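Local coordinates for protein D-isomer specific 2-hydroxyacid dehydrogenase NAD-binding (Xanthobacter autotrophicus, PDB 4XA8) that probably acts as an NAD(P)-dependent oxidoreductase of the D-isomer specific 2-hydroxyacid dehydrogenase family, with NADPH seen bound in its cofactor site, at residues Gly19-Lys23 and Asp34-Ala38; Val11-Asp17 and Trp58-Phe64; Val52-Trp58 and Leu71-Leu77; Val238-Ala242 and Val260-Glu264. All blocks are in the same frame, centred on the assembly; numbering follows the deposited sequence.

Contact 1: residues Gly19-Lys23 and Asp34-Ala38; sequences GQDWK and DVRIA
This is a helix-on-strand contact near the surface, in which the first turn of helix 19-29 packs on strand 34-37 at one edge of the five-stranded parallel sheet. The segment axes approach to 8.9 Å and run almost antiparallel, at 175°. Gly19 CA lies 5.9 Å from Ile37 CA, and Lys23 CA 6.0 Å from Val35 CA. Residues 19-23 are regular helix, with Lys23 N bonded to Gly19 O at 2.9 Å. Val35 and Ile37 point their CA-to-CB bonds at the helix. Ile37 (m, t) sets CD1 3.5 Å from Gly19 C; an ideal CB on Gly19 would clash with Ile37 CG2, so glycine allows this close approach. Strand 9-13, this helix and strand 34-37 form a right-handed beta-alpha-beta unit, the building block of this flavodoxin-like domain (strand order 2-1-3-4-5). Lys23, all chi angles t, extends roughly perpendicular to the strand: CG is 3.8 Å from Val35 CB, CD 4.0 Å from Ile37 CD1, and NZ donates to Val35 O at 3.2 Å. A water accepts from Ile37 N at 3.0 Å and, weakly, from Lys23 NZ at 3.3 Å. Beyond, Arg36 NH2 forms salt bridges to Asp34 OD2 (2.8 Å) and Glu51.

Contact 2: residues Val11-Asp17 and Trp58-Phe64; sequences VFYSAVD and WKPPHGF
The C-terminal end of strand 9-13 and the loop beyond it meet the irregular segment 58-64. One backbone hydrogen bond joins them, Trp58 N to Tyr13 O at 2.8 Å, with Ser14 CA 4.8 Å from Trp58 CA. Tyr13 (chi1 t, chi2 -84°) lies across segment 58-64: Pro61 CD sits over its ring face, a CH-pi contact 3.7 Å from the centroid, while CD1 is 3.8 Å from Pro60 CB. Its edge faces the ring of Phe64 (chi1 t), centroids 5.6 Å apart and planes at 51°. A type II turn, Pro61-Phe64, brings that ring back. Trp58 (chi1 t) places CD1 3.5 Å from Val16 CG2 (chi1 m). Ser14 (t) forms an ST turn, OG accepting from Val16 N at 3.0 Å and donating to Asp17 OD2 at 2.5 Å. Tyr13 OH bonds to Gly41 N, and Ala15 O to Tyr136 OH of the second subunit. One backbone bond plus aromatic-proline packing thus holds these loops at the sheet's C-terminal end, Trp58 about 7 Å (side chains) from NADPH-binding Ser286.

Contact 3: residues Val52-Trp58 and Leu71-Leu77; sequences VRYALVW and LKLVINL
Five good backbone hydrogen bonds join these neighbouring parallel strands. Lys72 N donates to Arg53 O at 2.8 Å, Ala55 N to Leu73 O at 3.0 Å, Ile75 N to Ala55 O at 2.7 Å, Val57 N to Ile75 O at 2.9 Å and Leu77 N to Val57 O at 2.9 Å; a weak bond from Leu73 N shares Arg53 O at 3.4 Å. Tyr54 pairs with Leu73, Ala55 with Val74, Leu56 with Ile75 and Val57 with Asn76, CA-CA 4.6 to 5.2 Å. The axes lie 4.7 Å apart at 13°. The positive ends of Arg53 and Lys72 lie close, NH2 to NZ 4.2 Å, but Arg53 has a salt bridge to Glu305 and a hydrogen bond to Ser7 O. On the face carrying Tyr54, Leu56, Leu73 and Ile75, Leu56 (t, p) brings CD1 3.6 Å from both Ile75 CG2 and Leu77 CD2; helix 290-306 packs here. On the other face, Ala55 CB meets Leu71 CD1 at 3.8 Å, and Val57 CG2 meets Val74 CG1 at 4.2 Å. At the C-terminal end, Trp58 CB lies 4.2 Å from Leu77 CB, and Asn76 is near Arg97, an NADPH-binding residue. Such mostly apolar parallel pairing belongs to a flavodoxin-like five-stranded sheet of order 2-1-3-4-5, as in the substrate-binding domain of this family.

Contact 4: residues Val238-Ala242 and Val260-Glu264; sequences VVDEA and VFEVE
Glu241 reaches over the backbone at Phe261 and Glu262, its extended side chain (t, t) placing OE2 3.5 Å from Phe261 CA and 3.0 Å from Glu262 N, which donates a hydrogen bond to it. In return, Glu262 OE2 accepts from Glu241 N at 3.1 Å. Each carboxylate thus binds the other residue's amide, and the two negative groups stay apart, Glu241 OE2 to Glu262 OE2 5.0 Å. The CA atoms of Glu241 and Glu262 lie 6.8 Å apart, and both CA-to-CB bonds point across the gap. A water bridges Glu241 OE1 at 2.7 Å to Val263 N at 2.9 Å. Phe261 N donates to Glu264 OE2 at 2.8 Å. Glu241 opens helix 241-250, with Asp240 at the N-cap and its OD1 bonded to Ala243 N. Phe261 packs on Trp134 of the second subunit. Segment 260-264 follows strand 253-258 and the NADPH-binding residue Asp259, so the contact joins a helix N terminus to the loop beyond the next strand in the Rossmann-type NAD-binding domain.

Overall arrangement
From the N terminus, strand 9-13 enters contact 2 first, and its loop stays open while the chain forms helix 19-29 and strand 34-37. Contact 1 closes within that interval, nested inside the loop of contact 2. Strand 52-57 then begins contact 3 before residues 58-64 close contact 2; contacts 2 and 3 therefore cross, sharing Trp58, and contact 3 closes with strand 73-76. All three reach the same parallel sheet: strand 9-13 lies between 34-37 and 52-57, and Trp22 packs against Phe12, Leu56 and Leu77. Contact 4 follows in series within the NAD-binding domain, built on a seven-stranded parallel sheet. Val16 touches Glu264, linking contacts 2 and 4, both of which also meet the second subunit.

Contact 1: residues Gly19-Lys23 and Asp34-Ala38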
loop_
_atom_site.group_PDB
_atom_site.type_symbol
_atom_site.label_atom_id
_atom_site.label_comp_id
_atom_site.label_asym_id
_atom_site.label_seq_id
_atom_site.Cartn_x
_atom_site.Cartn_y
_atom_site.Cartn_z
ATOM N N GLY A 19 9.035 -6.519 25.120
ATOM C CA GLY A 19 10.205 -7.069 25.873
ATOM C C GLY A 19 10.416 -8.557 25.715
ATOM O O GLY A 19 11.524 -9.018 25.423
ATOM N N GLN A 20 9.350 -9.327 25.861
ATOM C CA GLN A 20 9.438 -10.793 25.775
ATOM C C GLN A 20 10.000 -11.353 24.457
ATOM O O GLN A 20 10.744 -12.321 24.461
ATOM C CB GLN A 20 8.074 -11.436 26.081
ATOM C CG GLN A 20 7.917 -11.862 27.538
ATOM C CD GLN A 20 8.920 -12.958 27.960
ATOM O OE1 GLN A 20 9.217 -13.887 27.197
ATOM N NE2 GLN A 20 9.453 -12.836 29.168
ATOM N N ASP A 21 9.646 -10.746 23.332
ATOM C CA ASP A 21 10.149 -11.177 22.039
ATOM C C ASP A 21 11.651 -10.929 21.963
ATOM O O ASP A 21 12.373 -11.700 21.349
ATOM C CB ASP A 21 9.518 -10.371 20.920
ATOM C CG ASP A 21 8.062 -10.659 20.744
ATOM O OD1 ASP A 21 7.571 -11.689 21.257
ATOM O OD2 ASP A 21 7.416 -9.846 20.050
ATOM N N TRP A 22 12.113 -9.823 22.540
ATOM C CA TRP A 22 13.533 -9.535 22.543
ATOM C C TRP A 22 14.266 -10.490 23.465
ATOM O O TRP A 22 15.370 -10.906 23.162
ATOM C CB TRP A 22 13.804 -8.076 22.945
ATOM C CG TRP A 22 13.575 -7.156 21.838
ATOM C CD1 TRP A 22 12.386 -6.544 21.493
ATOM C CD2 TRP A 22 14.527 -6.780 20.836
ATOM N NE1 TRP A 22 12.565 -5.775 20.365
ATOM C CE2 TRP A 22 13.875 -5.903 19.950
ATOM C CE3 TRP A 22 15.865 -7.116 20.594
ATOM C CZ2 TRP A 22 14.517 -5.362 18.850
ATOM C CZ3 TRP A 22 16.504 -6.549 19.505
ATOM C CH2 TRP A 22 15.837 -5.664 18.676
ATOM N N LYS A 23 13.655 -10.817 24.599
ATOM C CA LYS A 23 14.251 -11.743 25.555
ATOM C C LYS A 23 14.443 -13.125 24.907
ATOM O O LYS A 23 15.520 -13.725 25.019
ATOM C CB LYS A 23 13.396 -11.837 26.817
ATOM C CG LYS A 23 13.919 -12.801 27.883
ATOM C CD LYS A 23 13.181 -12.642 29.207
ATOM C CE LYS A 23 13.760 -13.558 30.293
ATOM N NZ LYS A 23 13.360 -13.119 31.663
ATOM N N ASP A 34 21.350 -13.419 30.886
ATOM C CA ASP A 34 20.333 -12.970 31.833
ATOM C C ASP A 34 19.738 -11.686 31.283
ATOM O O ASP A 34 20.446 -10.686 31.144
ATOM C CB ASP A 34 20.993 -12.697 33.189
ATOM C CG ASP A 34 19.984 -12.401 34.302
ATOM O OD1 ASP A 34 18.756 -12.491 34.079
ATOM O OD2 ASP A 34 20.441 -12.108 35.419
ATOM N N VAL A 35 18.458 -11.736 30.959
ATOM C CA VAL A 35 17.761 -10.644 30.313
ATOM C C VAL A 35 16.664 -10.297 31.276
ATOM O O VAL A 35 15.888 -11.172 31.693
ATOM C CB VAL A 35 17.127 -11.017 28.945
ATOM C CG1 VAL A 35 16.465 -9.796 28.304
ATOM C CG2 VAL A 35 18.149 -11.589 27.981
ATOM N N ARG A 36 16.615 -9.030 31.656
ATOM C CA ARG A 36 15.644 -8.558 32.591
ATOM C C ARG A 36 14.855 -7.449 31.919
ATOM O O ARG A 36 15.427 -6.470 31.397
ATOM C CB ARG A 36 16.347 -8.043 33.826
ATOM C CG ARG A 36 17.309 -9.049 34.430
ATOM C CD ARG A 36 18.060 -8.451 35.596
ATOM N NE ARG A 36 19.047 -9.395 36.075
ATOM C CZ ARG A 36 19.859 -9.184 37.105
ATOM N NH1 ARG A 36 19.825 -8.040 37.790
ATOM N NH2 ARG A 36 20.709 -10.136 37.450
ATOM N N ILE A 37 13.534 -7.617 31.920
ATOM C CA ILE A 37 12.640 -6.663 31.255
ATOM C C ILE A 37 12.187 -5.670 32.301
ATOM O O ILE A 37 11.540 -6.056 33.287
ATOM C CB ILE A 37 11.439 -7.376 30.613
ATOM C CG1 ILE A 37 11.947 -8.333 29.528
ATOM C CG2 ILE A 37 10.467 -6.375 29.968
ATOM C CD1 ILE A 37 10.915 -9.376 29.088
ATOM N N ALA A 38 12.546 -4.403 32.109
ATOM C CA ALA A 38 12.090 -3.339 32.991
ATOM C C ALA A 38 10.701 -2.969 32.565
ATOM O O ALA A 38 10.415 -2.915 31.355
ATOM C CB ALA A 38 12.986 -2.113 32.894
HETATM O O HOH W 1 12.452 -10.240 32.986
#

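Contact 2: residues Val11-Asp17 and Trp58-Phe64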
loop_
_atom_site.group_PDB
_atom_site.type_symbol
_atom_site.label_atom_id
_atom_site.label_comp_id
_atom_site.label_asym_id
_atom_site.label_seq_id
_atom_site.Cartn_x
_atom_site.Cartn_y
_atom_site.Cartn_z
ATOM N N VAL A 11 19.463 -5.476 30.662
ATOM C CA VAL A 11 18.161 -4.889 30.969
ATOM C C VAL A 11 17.557 -4.267 29.703
ATOM O O VAL A 11 18.246 -3.562 28.969
ATOM C CB VAL A 11 18.231 -3.816 32.099
ATOM C CG1 VAL A 11 19.004 -2.576 31.662
ATOM C CG2 VAL A 11 16.834 -3.386 32.512
ATOM N N PHE A 12 16.273 -4.527 29.501
ATOM C CA PHE A 12 15.495 -4.021 28.382
ATOM C C PHE A 12 14.455 -3.001 28.851
ATOM O O PHE A 12 13.681 -3.266 29.819
ATOM C CB PHE A 12 14.685 -5.190 27.795
ATOM C CG PHE A 12 13.821 -4.815 26.618
ATOM C CD1 PHE A 12 12.542 -4.339 26.795
ATOM C CD2 PHE A 12 14.303 -4.959 25.319
ATOM C CE1 PHE A 12 11.737 -4.036 25.688
ATOM C CE2 PHE A 12 13.512 -4.623 24.223
ATOM C CZ PHE A 12 12.222 -4.187 24.426
ATOM N N TYR A 13 14.394 -1.868 28.157
ATOM C CA TYR A 13 13.300 -0.935 28.368
ATOM C C TYR A 13 12.763 -0.388 27.036
ATOM O O TYR A 13 13.496 0.228 26.243
ATOM C CB TYR A 13 13.680 0.256 29.275
ATOM C CG TYR A 13 12.479 1.130 29.540
ATOM C CD1 TYR A 13 12.106 2.111 28.632
ATOM C CD2 TYR A 13 11.678 0.941 30.662
ATOM C CE1 TYR A 13 10.973 2.887 28.826
ATOM C CE2 TYR A 13 10.545 1.725 30.879
ATOM C CZ TYR A 13 10.200 2.699 29.951
ATOM O OH TYR A 13 9.075 3.494 30.116
ATOM N N SER A 14 11.466 -0.542 26.829
ATOM C CA SER A 14 10.799 0.225 25.766
ATOM C C SER A 14 9.277 0.253 25.962
ATOM O O SER A 14 8.695 -0.757 26.278
ATOM C CB SER A 14 11.141 -0.338 24.396
ATOM O OG SER A 14 10.375 0.327 23.384
ATOM N N ALA A 15 8.648 1.411 25.789
ATOM C CA ALA A 15 7.161 1.488 25.801
ATOM C C ALA A 15 6.560 1.159 24.433
ATOM O O ALA A 15 5.324 1.057 24.310
ATOM C CB ALA A 15 6.719 2.876 26.239
ATOM N N VAL A 16 7.411 0.995 23.414
ATOM C CA VAL A 16 6.939 0.816 22.027
ATOM C C VAL A 16 7.432 -0.506 21.396
ATOM O O VAL A 16 7.305 -0.699 20.203
ATOM C CB VAL A 16 7.242 2.062 21.134
ATOM C CG1 VAL A 16 6.565 3.298 21.680
ATOM C CG2 VAL A 16 8.735 2.333 21.032
ATOM N N ASP A 17 7.979 -1.410 22.203
ATOM C CA ASP A 17 8.548 -2.684 21.736
ATOM C C ASP A 17 8.204 -3.750 22.765
ATOM O O ASP A 17 8.043 -3.450 23.936
ATOM C CB ASP A 17 10.072 -2.627 21.581
ATOM C CG ASP A 17 10.559 -1.571 20.580
ATOM O OD1 ASP A 17 10.703 -1.928 19.384
ATOM O OD2 ASP A 17 10.879 -0.428 21.012
ATOM N N TRP A 58 14.627 2.072 24.520
ATOM C CA TRP A 58 14.057 3.186 23.766
ATOM C C TRP A 58 13.425 4.229 24.726
ATOM O O TRP A 58 12.522 3.920 25.508
ATOM C CB TRP A 58 13.040 2.699 22.741
ATOM C CG TRP A 58 12.492 3.789 21.878
ATOM C CD1 TRP A 58 11.322 4.477 22.074
ATOM C CD2 TRP A 58 13.098 4.361 20.709
ATOM N NE1 TRP A 58 11.141 5.399 21.073
ATOM C CE2 TRP A 58 12.222 5.364 20.233
ATOM C CE3 TRP A 58 14.300 4.129 20.024
ATOM C CZ2 TRP A 58 12.502 6.126 19.085
ATOM C CZ3 TRP A 58 14.579 4.887 18.883
ATOM C CH2 TRP A 58 13.682 5.873 18.427
ATOM N N LYS A 59 13.944 5.452 24.680
ATOM C CA LYS A 59 13.464 6.577 25.519
ATOM C C LYS A 59 13.088 6.203 26.967
ATOM O O LYS A 59 11.948 6.403 27.375
ATOM C CB LYS A 59 12.297 7.259 24.830
ATOM C CG LYS A 59 12.700 7.843 23.498
ATOM C CD LYS A 59 11.682 8.881 23.033
ATOM C CE LYS A 59 11.663 9.015 21.525
ATOM N NZ LYS A 59 10.271 9.249 21.050
ATOM N N PRO A 60 14.051 5.642 27.734
ATOM C CA PRO A 60 13.754 5.161 29.076
ATOM C C PRO A 60 13.424 6.327 29.988
ATOM O O PRO A 60 13.664 7.473 29.603
ATOM C CB PRO A 60 15.050 4.435 29.499
ATOM C CG PRO A 60 16.121 5.065 28.689
ATOM C CD PRO A 60 15.470 5.418 27.373
ATOM N N PRO A 61 12.846 6.040 31.178
ATOM C CA PRO A 61 12.414 7.083 32.085
ATOM C C PRO A 61 13.598 7.928 32.572
ATOM O O PRO A 61 14.730 7.428 32.647
ATOM C CB PRO A 61 11.779 6.301 33.266
ATOM C CG PRO A 61 11.642 4.901 32.814
ATOM C CD PRO A 61 12.671 4.696 31.753
ATOM N N HIS A 62 13.340 9.201 32.872
ATOM C CA HIS A 62 14.368 10.107 33.427
ATOM C C HIS A 62 15.029 9.406 34.629
ATOM O O HIS A 62 14.341 8.851 35.488
ATOM C CB HIS A 62 13.728 11.448 33.843
ATOM N N GLY A 63 16.359 9.367 34.662
ATOM C CA GLY A 63 17.068 8.734 35.778
ATOM C C GLY A 63 17.226 7.221 35.675
ATOM O O GLY A 63 17.802 6.609 36.553
ATOM N N PHE A 64 16.759 6.607 34.579
ATOM C CA PHE A 64 16.806 5.148 34.459
ATOM C C PHE A 64 18.237 4.584 34.568
ATOM O O PHE A 64 18.490 3.596 35.282
ATOM C CB PHE A 64 16.166 4.727 33.141
ATOM C CG PHE A 64 16.185 3.251 32.883
ATOM C CD1 PHE A 64 15.300 2.394 33.532
ATOM C CD2 PHE A 64 17.059 2.716 31.948
ATOM C CE1 PHE A 64 15.300 1.031 33.236
ATOM C CE2 PHE A 64 17.050 1.360 31.661
ATOM C CZ PHE A 64 16.162 0.523 32.294
HETATM O O HOH W 2 9.928 3.798 25.249
#

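Contact 3: residues Val52-Trp58 and Leu71-Leu77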
loop_
_atom_site.group_PDB
_atom_site.type_symbol
_atom_site.label_atom_id
_atom_site.label_comp_id
_atom_site.label_asym_id
_atom_site.label_seq_id
_atom_site.Cartn_x
_atom_site.Cartn_y
_atom_site.Cartn_z
ATOM N N VAL A 52 23.741 -5.718 36.372
ATOM C CA VAL A 52 23.314 -5.264 35.049
ATOM C C VAL A 52 24.441 -4.522 34.368
ATOM O O VAL A 52 24.949 -3.524 34.883
ATOM C CB VAL A 52 22.106 -4.314 35.153
ATOM C CG1 VAL A 52 21.782 -3.713 33.804
ATOM C CG2 VAL A 52 20.905 -5.071 35.687
ATOM N N ARG A 53 24.836 -5.003 33.204
ATOM C CA ARG A 53 25.985 -4.428 32.521
ATOM C C ARG A 53 25.677 -3.927 31.112
ATOM O O ARG A 53 26.460 -3.180 30.526
ATOM C CB ARG A 53 27.114 -5.448 32.509
ATOM C CG ARG A 53 27.617 -5.753 33.910
ATOM C CD ARG A 53 28.555 -6.934 33.901
ATOM N NE ARG A 53 29.910 -6.557 33.511
ATOM C CZ ARG A 53 30.934 -7.406 33.424
ATOM N NH1 ARG A 53 30.770 -8.699 33.688
ATOM N NH2 ARG A 53 32.128 -6.961 33.055
ATOM N N TYR A 54 24.520 -4.301 30.596
ATOM C CA TYR A 54 24.106 -3.877 29.267
ATOM C C TYR A 54 22.668 -3.381 29.351
ATOM O O TYR A 54 21.873 -3.934 30.116
ATOM C CB TYR A 54 24.264 -5.049 28.288
ATOM C CG TYR A 54 25.378 -6.018 28.673
ATOM C CD1 TYR A 54 26.727 -5.688 28.495
ATOM C CD2 TYR A 54 25.083 -7.245 29.262
ATOM C CE1 TYR A 54 27.735 -6.564 28.858
ATOM C CE2 TYR A 54 26.085 -8.125 29.645
ATOM C CZ TYR A 54 27.403 -7.777 29.443
ATOM O OH TYR A 54 28.380 -8.652 29.832
ATOM N N ALA A 55 22.364 -2.316 28.606
ATOM C CA ALA A 55 21.007 -1.770 28.501
ATOM C C ALA A 55 20.573 -1.628 27.039
ATOM O O ALA A 55 21.251 -0.979 26.243
ATOM C CB ALA A 55 20.937 -0.422 29.224
ATOM N N LEU A 56 19.453 -2.270 26.705
ATOM C CA LEU A 56 18.820 -2.159 25.400
ATOM C C LEU A 56 17.543 -1.369 25.592
ATOM O O LEU A 56 16.627 -1.829 26.264
ATOM C CB LEU A 56 18.517 -3.562 24.859
ATOM C CG LEU A 56 17.719 -3.667 23.555
ATOM C CD1 LEU A 56 18.529 -3.031 22.453
ATOM C CD2 LEU A 56 17.431 -5.141 23.277
ATOM N N VAL A 57 17.491 -0.162 25.046
ATOM C CA VAL A 57 16.452 0.781 25.439
ATOM C C VAL A 57 15.876 1.634 24.314
ATOM O O VAL A 57 16.550 1.924 23.302
ATOM C CB VAL A 57 16.966 1.774 26.515
ATOM C CG1 VAL A 57 17.476 1.075 27.754
ATOM C CG2 VAL A 57 18.044 2.667 25.930
ATOM N N TRP A 58 14.627 2.072 24.520
ATOM C CA TRP A 58 14.057 3.186 23.766
ATOM C C TRP A 58 13.425 4.229 24.726
ATOM O O TRP A 58 12.522 3.920 25.508
ATOM C CB TRP A 58 13.040 2.699 22.741
ATOM C CG TRP A 58 12.492 3.789 21.878
ATOM C CD1 TRP A 58 11.322 4.477 22.074
ATOM C CD2 TRP A 58 13.098 4.361 20.709
ATOM N NE1 TRP A 58 11.141 5.399 21.073
ATOM C CE2 TRP A 58 12.222 5.364 20.233
ATOM C CE3 TRP A 58 14.300 4.129 20.024
ATOM C CZ2 TRP A 58 12.502 6.126 19.085
ATOM C CZ3 TRP A 58 14.579 4.887 18.883
ATOM C CH2 TRP A 58 13.682 5.873 18.427
ATOM N N LEU A 71 26.984 -0.521 34.434
ATOM C CA LEU A 71 26.689 -0.471 32.984
ATOM C C LEU A 71 27.963 -0.226 32.143
ATOM O O LEU A 71 28.778 0.696 32.433
ATOM C CB LEU A 71 25.693 0.654 32.732
ATOM C CG LEU A 71 24.742 0.658 31.564
ATOM C CD1 LEU A 71 23.944 -0.635 31.558
ATOM C CD2 LEU A 71 23.861 1.891 31.746
ATOM N N LYS A 72 28.124 -1.065 31.121
ATOM C CA LYS A 72 29.286 -1.055 30.227
ATOM C C LYS A 72 28.948 -0.722 28.774
ATOM O O LYS A 72 29.859 -0.391 27.989
ATOM C CB LYS A 72 29.982 -2.421 30.308
ATOM C CG LYS A 72 30.516 -2.747 31.724
ATOM C CD LYS A 72 31.885 -3.420 31.703
ATOM C CE LYS A 72 32.561 -3.334 33.070
ATOM N NZ LYS A 72 34.044 -3.196 33.002
ATOM N N LEU A 73 27.657 -0.822 28.432
ATOM C CA LEU A 73 27.183 -0.785 27.059
ATOM C C LEU A 73 25.707 -0.387 27.021
ATOM O O LEU A 73 24.878 -0.950 27.751
ATOM C CB LEU A 73 27.387 -2.171 26.410
ATOM C CG LEU A 73 26.880 -2.355 24.969
ATOM C CD1 LEU A 73 27.594 -1.373 24.051
ATOM C CD2 LEU A 73 27.094 -3.788 24.476
ATOM N N VAL A 74 25.381 0.607 26.198
ATOM C CA VAL A 74 23.993 0.926 25.863
ATOM C C VAL A 74 23.731 0.638 24.396
ATOM O O VAL A 74 24.591 0.895 23.536
ATOM C CB VAL A 74 23.663 2.399 26.156
ATOM C CG1 VAL A 74 22.261 2.750 25.667
ATOM C CG2 VAL A 74 23.774 2.643 27.629
ATOM N N ILE A 75 22.552 0.089 24.130
ATOM C CA ILE A 75 22.106 -0.211 22.778
ATOM C C ILE A 75 20.743 0.456 22.575
ATOM O O ILE A 75 19.797 0.173 23.293
ATOM C CB ILE A 75 21.971 -1.736 22.496
ATOM C CG1 ILE A 75 23.221 -2.525 22.932
ATOM C CG2 ILE A 75 21.697 -1.950 21.013
ATOM C CD1 ILE A 75 23.108 -3.207 24.289
ATOM N N ASN A 76 20.662 1.362 21.617
ATOM C CA ASN A 76 19.436 2.079 21.342
ATOM C C ASN A 76 18.572 1.275 20.351
ATOM O O ASN A 76 19.065 0.823 19.322
ATOM C CB ASN A 76 19.776 3.477 20.788
ATOM C CG ASN A 76 18.583 4.414 20.768
ATOM O OD1 ASN A 76 18.212 4.936 19.721
ATOM N ND2 ASN A 76 17.964 4.607 21.905
ATOM N N LEU A 77 17.293 1.087 20.650
ATOM C CA LEU A 77 16.413 0.232 19.821
ATOM C C LEU A 77 15.950 0.864 18.507
ATOM O O LEU A 77 14.754 1.011 18.273
ATOM C CB LEU A 77 15.168 -0.217 20.591
ATOM C CG LEU A 77 15.335 -1.362 21.567
ATOM C CD1 LEU A 77 14.258 -1.378 22.647
ATOM C CD2 LEU A 77 15.348 -2.656 20.766
#

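Contact 4: residues Val238-Ala242 and Val260-Glu264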
loop_
_atom_site.group_PDB
_atom_site.type_symbol
_atom_site.label_atom_id
_atom_site.label_comp_id
_atom_site.label_asym_id
_atom_site.label_seq_id
_atom_site.Cartn_x
_atom_site.Cartn_y
_atom_site.Cartn_z
ATOM N N VAL A 238 9.849 16.612 14.190
ATOM C CA VAL A 238 10.172 17.304 12.920
ATOM C C VAL A 238 8.930 18.089 12.536
ATOM O O VAL A 238 8.983 19.112 11.859
ATOM C CB VAL A 238 10.516 16.296 11.774
ATOM C CG1 VAL A 238 10.396 16.962 10.412
ATOM C CG2 VAL A 238 11.922 15.746 11.968
ATOM N N VAL A 239 7.791 17.562 12.951
ATOM C CA VAL A 239 6.514 18.143 12.670
ATOM C C VAL A 239 5.964 18.747 13.943
ATOM O O VAL A 239 6.043 18.131 15.009
ATOM C CB VAL A 239 5.566 17.083 12.085
ATOM C CG1 VAL A 239 4.189 17.661 11.863
ATOM C CG2 VAL A 239 6.116 16.584 10.757
ATOM N N ASP A 240 5.443 19.970 13.842
ATOM C CA ASP A 240 4.703 20.576 14.951
ATOM C C ASP A 240 3.320 19.943 15.029
ATOM O O ASP A 240 2.492 20.178 14.167
ATOM C CB ASP A 240 4.572 22.091 14.726
ATOM C CG ASP A 240 4.036 22.818 15.926
ATOM O OD1 ASP A 240 2.821 22.764 16.183
ATOM O OD2 ASP A 240 4.829 23.473 16.613
ATOM N N GLU A 241 3.073 19.122 16.037
ATOM C CA GLU A 241 1.861 18.314 16.070
ATOM C C GLU A 241 0.624 19.203 16.214
ATOM O O GLU A 241 -0.383 18.961 15.559
ATOM C CB GLU A 241 1.927 17.281 17.199
ATOM C CG GLU A 241 0.861 16.184 17.143
ATOM C CD GLU A 241 1.277 14.890 17.865
ATOM O OE1 GLU A 241 0.644 14.528 18.895
ATOM O OE2 GLU A 241 2.220 14.218 17.375
ATOM N N ALA A 242 0.729 20.264 17.016
ATOM C CA ALA A 242 -0.371 21.183 17.217
ATOM C C ALA A 242 -0.768 21.790 15.877
ATOM O O ALA A 242 -1.947 21.806 15.514
ATOM C CB ALA A 242 0.000 22.262 18.220
ATOM N N VAL A 260 4.510 8.184 13.652
ATOM C CA VAL A 260 5.362 8.694 14.695
ATOM C C VAL A 260 4.704 9.966 15.297
ATOM O O VAL A 260 3.951 10.667 14.601
ATOM C CB VAL A 260 6.744 9.087 14.165
ATOM C CG1 VAL A 260 7.508 7.906 13.570
ATOM C CG2 VAL A 260 6.601 10.184 13.084
ATOM N N PHE A 261 4.922 10.220 16.594
ATOM C CA PHE A 261 4.143 11.246 17.288
ATOM C C PHE A 261 5.023 11.933 18.289
ATOM O O PHE A 261 6.047 11.399 18.661
ATOM C CB PHE A 261 2.917 10.634 17.970
ATOM C CG PHE A 261 2.063 9.853 17.011
ATOM C CD1 PHE A 261 2.350 8.543 16.739
ATOM C CD2 PHE A 261 1.081 10.474 16.290
ATOM C CE1 PHE A 261 1.604 7.831 15.813
ATOM C CE2 PHE A 261 0.333 9.786 15.369
ATOM C CZ PHE A 261 0.608 8.449 15.136
ATOM N N GLU A 262 4.595 13.090 18.758
ATOM C CA GLU A 262 5.359 13.767 19.784
ATOM C C GLU A 262 5.499 12.937 21.050
ATOM O O GLU A 262 6.618 12.848 21.555
ATOM C CB GLU A 262 4.814 15.153 20.096
ATOM C CG GLU A 262 5.492 16.176 19.213
ATOM C CD GLU A 262 4.840 17.531 19.289
ATOM O OE1 GLU A 262 4.180 17.795 20.356
ATOM O OE2 GLU A 262 5.014 18.304 18.288
ATOM N N VAL A 263 4.414 12.312 21.527
ATOM C CA VAL A 263 4.472 11.408 22.687
ATOM C C VAL A 263 3.971 10.025 22.250
ATOM O O VAL A 263 2.942 9.948 21.583
ATOM C CB VAL A 263 3.606 11.933 23.846
ATOM C CG1 VAL A 263 3.630 10.961 25.045
ATOM C CG2 VAL A 263 4.105 13.316 24.284
ATOM N N GLU A 264 4.726 8.976 22.578
ATOM C CA GLU A 264 4.431 7.589 22.158
ATOM C C GLU A 264 4.557 6.590 23.305
ATOM O O GLU A 264 5.533 6.643 24.079
ATOM C CB GLU A 264 5.417 7.176 21.068
ATOM C CG GLU A 264 5.337 8.005 19.793
ATOM C CD GLU A 264 6.403 7.617 18.781
ATOM O OE1 GLU A 264 7.241 6.762 19.129
ATOM O OE2 GLU A 264 6.445 8.175 17.652
HETATM O O HOH W 3 1.641 12.866 20.712
#